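Local coordinates for protein putative Nitroreductase (Anabaena variabilis ATCC 29413, PDB 3EO7) that binds flavin mononucleotide and is probably an oxidoreductase of the nitroreductase family, at residues Asp204-Val218 / Gly230-Asp242. Residues are numbered along the deposited sequence; the frame is centred on the assembly and turned at random.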
loop_
_atom_site.group_PDB
_atom_site.type_symbol
_atom_site.label_atom_id
_atom_site.label_comp_id
_atom_site.label_asym_id
_atom_site.label_seq_id
_atom_site.Cartn_x
_atom_site.Cartn_y
_atom_site.Cartn_z
ATOM N N ASP A 204 -18.458 -1.937 -8.427
ATOM C CA ASP A 204 -18.408 -2.047 -9.891
ATOM C C ASP A 204 -17.561 -0.987 -10.588
ATOM O O ASP A 204 -17.919 -0.477 -11.650
ATOM C CB ASP A 204 -19.819 -2.115 -10.485
ATOM C CG ASP A 204 -20.569 -3.317 -10.027
ATOM O OD1 ASP A 204 -20.042 -4.434 -10.145
ATOM O OD2 ASP A 204 -21.693 -3.132 -9.560
ATOM N N TYR A 205 -16.453 -0.661 -9.944
ATOM C CA TYR A 205 -15.437 0.251 -10.478
ATOM C C TYR A 205 -14.139 -0.529 -10.607
ATOM O O TYR A 205 -13.959 -1.582 -9.963
ATOM C CB TYR A 205 -15.199 1.440 -9.546
ATOM C CG TYR A 205 -16.083 2.623 -9.829
ATOM C CD1 TYR A 205 -15.761 3.486 -10.862
ATOM C CD2 TYR A 205 -17.227 2.871 -9.104
ATOM C CE1 TYR A 205 -16.535 4.567 -11.165
ATOM C CE2 TYR A 205 -18.023 3.984 -9.403
ATOM C CZ TYR A 205 -17.654 4.818 -10.436
ATOM O OH TYR A 205 -18.387 5.926 -10.800
ATOM N N ARG A 206 -13.266 -0.035 -11.477
ATOM C CA ARG A 206 -11.895 -0.546 -11.584
ATOM C C ARG A 206 -10.957 0.664 -11.617
ATOM O O ARG A 206 -11.067 1.535 -12.493
ATOM C CB ARG A 206 -11.639 -1.401 -12.811
ATOM C CG ARG A 206 -10.199 -1.967 -12.781
ATOM C CD ARG A 206 -9.813 -2.617 -14.060
ATOM N NE ARG A 206 -8.609 -3.424 -13.871
ATOM C CZ ARG A 206 -7.359 -2.982 -13.933
ATOM N NH1 ARG A 206 -7.070 -1.705 -14.176
ATOM N NH2 ARG A 206 -6.379 -3.847 -13.742
ATOM N N PRO A 207 -10.022 0.725 -10.672
ATOM C CA PRO A 207 -9.052 1.813 -10.727
ATOM C C PRO A 207 -7.941 1.420 -11.705
ATOM O O PRO A 207 -7.643 0.237 -11.845
ATOM C CB PRO A 207 -8.489 1.857 -9.290
ATOM C CG PRO A 207 -8.702 0.486 -8.741
ATOM C CD PRO A 207 -9.807 -0.174 -9.526
ATOM N N HIS A 208 -7.407 2.409 -12.401
ATOM C CA HIS A 208 -6.275 2.260 -13.286
ATOM C C HIS A 208 -5.141 3.024 -12.649
ATOM O O HIS A 208 -5.205 4.251 -12.494
ATOM C CB HIS A 208 -6.615 2.778 -14.652
ATOM C CG HIS A 208 -7.552 1.878 -15.385
ATOM N ND1 HIS A 208 -7.129 1.027 -16.386
ATOM C CD2 HIS A 208 -8.882 1.654 -15.224
ATOM C CE1 HIS A 208 -8.166 0.324 -16.817
ATOM N NE2 HIS A 208 -9.245 0.688 -16.133
ATOM N N LEU A 209 -4.130 2.276 -12.226
ATOM C CA LEU A 209 -3.032 2.841 -11.480
ATOM C C LEU A 209 -2.058 3.566 -12.399
ATOM O O LEU A 209 -1.608 2.997 -13.410
ATOM C CB LEU A 209 -2.303 1.730 -10.765
ATOM C CG LEU A 209 -1.183 2.123 -9.827
ATOM C CD1 LEU A 209 -1.712 3.039 -8.690
ATOM C CD2 LEU A 209 -0.520 0.783 -9.238
ATOM N N ILE A 210 -1.778 4.822 -12.052
ATOM C CA ILE A 210 -0.841 5.664 -12.786
ATOM C C ILE A 210 0.240 6.192 -11.816
ATOM O O ILE A 210 0.026 7.135 -11.051
ATOM C CB ILE A 210 -1.516 6.869 -13.528
ATOM C CG1 ILE A 210 -2.646 6.396 -14.452
ATOM C CG2 ILE A 210 -0.476 7.708 -14.305
ATOM C CD1 ILE A 210 -3.382 7.525 -15.200
ATOM N N GLY A 211 1.402 5.557 -11.854
ATOM C CA GLY A 211 2.536 5.997 -11.075
ATOM C C GLY A 211 3.463 6.935 -11.815
ATOM O O GLY A 211 4.286 7.591 -11.171
ATOM N N GLY A 212 3.384 6.910 -13.138
ATOM C CA GLY A 212 4.161 7.729 -14.050
ATOM C C GLY A 212 3.451 9.011 -14.438
ATOM O O GLY A 212 2.546 9.030 -15.274
ATOM N N PHE A 213 3.834 10.098 -13.776
ATOM C CA PHE A 213 3.226 11.403 -14.026
ATOM C C PHE A 213 4.238 12.490 -13.656
ATOM O O PHE A 213 5.181 12.227 -12.926
ATOM C CB PHE A 213 1.914 11.567 -13.222
ATOM C CG PHE A 213 2.071 11.319 -11.743
ATOM C CD1 PHE A 213 2.627 12.287 -10.917
ATOM C CD2 PHE A 213 1.676 10.127 -11.183
ATOM C CE1 PHE A 213 2.784 12.046 -9.559
ATOM C CE2 PHE A 213 1.827 9.863 -9.826
ATOM C CZ PHE A 213 2.378 10.831 -9.004
ATOM N N ILE A 214 3.987 13.700 -14.143
ATOM C CA ILE A 214 4.811 14.876 -13.898
ATOM C C ILE A 214 4.407 15.429 -12.534
ATOM O O ILE A 214 3.364 16.075 -12.381
ATOM C CB ILE A 214 4.675 15.946 -15.025
ATOM C CG1 ILE A 214 5.019 15.312 -16.393
ATOM C CG2 ILE A 214 5.559 17.148 -14.725
ATOM C CD1 ILE A 214 4.666 16.202 -17.607
ATOM N N ASP A 215 5.219 15.110 -11.530
ATOM C CA ASP A 215 4.897 15.504 -10.142
ATOM C C ASP A 215 4.552 16.969 -10.012
ATOM O O ASP A 215 3.555 17.311 -9.392
ATOM C CB ASP A 215 6.017 15.143 -9.166
ATOM C CG ASP A 215 6.345 13.658 -9.178
ATOM O OD1 ASP A 215 6.928 13.182 -10.187
ATOM O OD2 ASP A 215 6.039 12.992 -8.172
ATOM N N GLU A 216 5.390 17.821 -10.594
ATOM C CA GLU A 216 5.185 19.265 -10.527
ATOM C C GLU A 216 3.766 19.647 -10.988
ATOM O O GLU A 216 3.100 20.500 -10.387
ATOM C CB GLU A 216 6.235 19.977 -11.388
ATOM C CG GLU A 216 6.149 21.494 -11.334
ATOM C CD GLU A 216 7.165 22.198 -12.209
ATOM O OE1 GLU A 216 7.874 21.557 -13.018
ATOM O OE2 GLU A 216 7.225 23.439 -12.103
ATOM N N ALA A 217 3.340 19.045 -12.097
ATOM C CA ALA A 217 2.048 19.323 -12.719
ATOM C C ALA A 217 0.889 18.839 -11.913
ATOM O O ALA A 217 -0.133 19.532 -11.800
ATOM C CB ALA A 217 1.995 18.719 -14.140
ATOM N N VAL A 218 1.009 17.634 -11.365
ATOM C CA VAL A 218 -0.076 17.083 -10.564
ATOM C C VAL A 218 -0.204 17.884 -9.276
ATOM O O VAL A 218 -1.314 18.231 -8.862
ATOM C CB VAL A 218 0.118 15.601 -10.288
ATOM C CG1 VAL A 218 -0.988 15.086 -9.362
ATOM C CG2 VAL A 218 0.168 14.785 -11.611
ATOM N N GLY A 230 2.775 15.719 -1.538
ATOM C CA GLY A 230 3.004 15.390 -2.941
ATOM C C GLY A 230 2.252 14.161 -3.395
ATOM O O GLY A 230 2.152 13.171 -2.678
ATOM N N ALA A 231 1.701 14.255 -4.593
ATOM C CA ALA A 231 1.008 13.152 -5.230
ATOM C C ALA A 231 1.950 11.963 -5.460
ATOM O O ALA A 231 3.077 12.142 -5.930
ATOM C CB ALA A 231 0.449 13.623 -6.577
ATOM N N ILE A 232 1.501 10.757 -5.102
ATOM C CA ILE A 232 2.292 9.565 -5.399
ATOM C C ILE A 232 1.548 8.498 -6.219
ATOM O O ILE A 232 2.161 7.544 -6.686
ATOM C CB ILE A 232 3.041 8.990 -4.167
ATOM C CG1 ILE A 232 2.074 8.713 -3.027
ATOM C CG2 ILE A 232 4.182 9.964 -3.759
ATOM C CD1 ILE A 232 2.726 8.068 -1.775
ATOM N N ALA A 233 0.240 8.663 -6.395
ATOM C CA ALA A 233 -0.530 7.785 -7.251
ATOM C C ALA A 233 -1.754 8.529 -7.799
ATOM O O ALA A 233 -2.446 9.223 -7.059
ATOM C CB ALA A 233 -0.984 6.488 -6.515
ATOM N N VAL A 234 -1.982 8.364 -9.100
ATOM C CA VAL A 234 -3.136 8.885 -9.835
ATOM C C VAL A 234 -3.929 7.645 -10.286
ATOM O O VAL A 234 -3.361 6.725 -10.859
ATOM C CB VAL A 234 -2.744 9.801 -11.007
ATOM C CG1 VAL A 234 -3.988 10.204 -11.835
ATOM C CG2 VAL A 234 -1.989 11.076 -10.481
ATOM N N LEU A 235 -5.221 7.643 -10.009
ATOM C CA LEU A 235 -6.076 6.492 -10.310
ATOM C C LEU A 235 -7.418 6.858 -10.931
ATOM O O LEU A 235 -8.399 7.055 -10.225
ATOM C CB LEU A 235 -6.304 5.617 -9.046
ATOM C CG LEU A 235 -5.091 5.117 -8.261
ATOM C CD1 LEU A 235 -4.778 6.005 -7.082
ATOM C CD2 LEU A 235 -5.331 3.688 -7.762
ATOM N N PRO A 236 -7.466 6.947 -12.257
ATOM C CA PRO A 236 -8.779 7.044 -12.869
ATOM C C PRO A 236 -9.660 5.888 -12.422
ATOM O O PRO A 236 -9.185 4.745 -12.283
ATOM C CB PRO A 236 -8.496 6.923 -14.383
ATOM C CG PRO A 236 -7.100 7.282 -14.533
ATOM C CD PRO A 236 -6.389 6.968 -13.260
ATOM N N LEU A 237 -10.933 6.196 -12.182
ATOM C CA LEU A 237 -11.908 5.219 -11.754
ATOM C C LEU A 237 -12.845 4.877 -12.905
ATOM O O LEU A 237 -13.680 5.701 -13.291
ATOM C CB LEU A 237 -12.708 5.755 -10.577
ATOM C CG LEU A 237 -11.923 6.009 -9.298
ATOM C CD1 LEU A 237 -12.900 6.525 -8.217
ATOM C CD2 LEU A 237 -11.152 4.782 -8.825
ATOM N N ALA A 238 -12.704 3.662 -13.434
ATOM C CA ALA A 238 -13.524 3.190 -14.558
ATOM C C ALA A 238 -14.790 2.540 -14.047
ATOM O O ALA A 238 -14.705 1.577 -13.270
ATOM C CB ALA A 238 -12.738 2.174 -15.387
ATOM N N ASP A 239 -15.926 3.019 -14.540
ATOM C CA ASP A 239 -17.226 2.515 -14.159
ATOM C C ASP A 239 -17.533 1.272 -14.996
ATOM O O ASP A 239 -17.856 1.374 -16.180
ATOM C CB ASP A 239 -18.264 3.586 -14.416
ATOM C CG ASP A 239 -19.649 3.178 -13.972
ATOM O OD1 ASP A 239 -19.874 1.987 -13.675
ATOM O OD2 ASP A 239 -20.525 4.068 -13.960
ATOM N N LEU A 240 -17.416 0.112 -14.381
ATOM C CA LEU A 240 -17.618 -1.137 -15.088
ATOM C C LEU A 240 -19.069 -1.371 -15.542
ATOM O O LEU A 240 -19.341 -2.269 -16.350
ATOM C CB LEU A 240 -17.082 -2.315 -14.259
ATOM C CG LEU A 240 -15.591 -2.297 -13.927
ATOM C CD1 LEU A 240 -15.271 -3.505 -13.075
ATOM C CD2 LEU A 240 -14.679 -2.233 -15.186
ATOM N N LEU A 241 -19.996 -0.555 -15.068
ATOM C CA LEU A 241 -21.376 -0.645 -15.542
ATOM C C LEU A 241 -21.524 0.084 -16.888
ATOM O O LEU A 241 -22.552 -0.022 -17.544
ATOM C CB LEU A 241 -22.332 -0.090 -14.505
ATOM C CG LEU A 241 -22.236 -0.809 -13.154
ATOM C CD1 LEU A 241 -23.289 -0.210 -12.246
ATOM C CD2 LEU A 241 -22.379 -2.310 -13.301
ATOM N N ASP A 242 -20.489 0.821 -17.294
ATOM C CA ASP A 242 -20.437 1.479 -18.606
ATOM C C ASP A 242 -19.519 0.611 -19.474
ATOM O O ASP A 242 -18.323 0.519 -19.213
ATOM C CB ASP A 242 -19.902 2.901 -18.447
ATOM C CG ASP A 242 -19.756 3.677 -19.758
ATOM O OD1 ASP A 242 -19.949 3.119 -20.851
ATOM O OD2 ASP A 242 -19.440 4.892 -19.661
HETATM O O HOH W 1 4.632 8.159 -7.832
HETATM O O HOH W 2 4.829 14.328 -6.002
#
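Ala231 sets its CB against CG1 of Val218, a tight 3.5 Å, while its carbonyl O meets the edge of the Phe213 ring, 3.4 Å from CZ. A water bridges that same carbonyl to OD2 of Asp215, whose carboxylate is also salt-bridged to Arg451 and Arg454. With chi1 at 54°, CG of Phe213 sits between its own backbone N and carbonyl carbon, and CG2 of Val234 lies over one ring face near the rim, a CH-pi contact 4.2 Å from the centroid. An alanine in place of Phe213 would probably leave a gap beside Ala231 and strip Val234 CG2 of its aromatic partner. Val234 and Ile210 exchange two backbone hydrogen bonds, the shorter being Ile210 N to Val234 O at 2.7 Å. Leu235 lies side by side with Leu209 (CD2 to CD1 3.8 Å), and the side chains of Pro236 and Ile210 cross at about a right angle, CD1 of Ile210 touching CD of Pro236. His208 N donates to Pro236 O. Leu237 packs its CB on CD1 of Tyr205, and Ala238 pairs through both backbone polar atoms with Arg206, whose extended side chain reaches Asp369 and Asp373. Within the Asx turn that Asp239 OD1 makes with Leu241 N, Leu240 N donates to O of Asp204 (2.8 Å), the C-prime residue of the Schellman motif ending helix 181-202. Strand 205-207 is thus the outermost strand of an antiparallel sheet, paired with strand 229-239, in the first of two nitroreductase-family stretches.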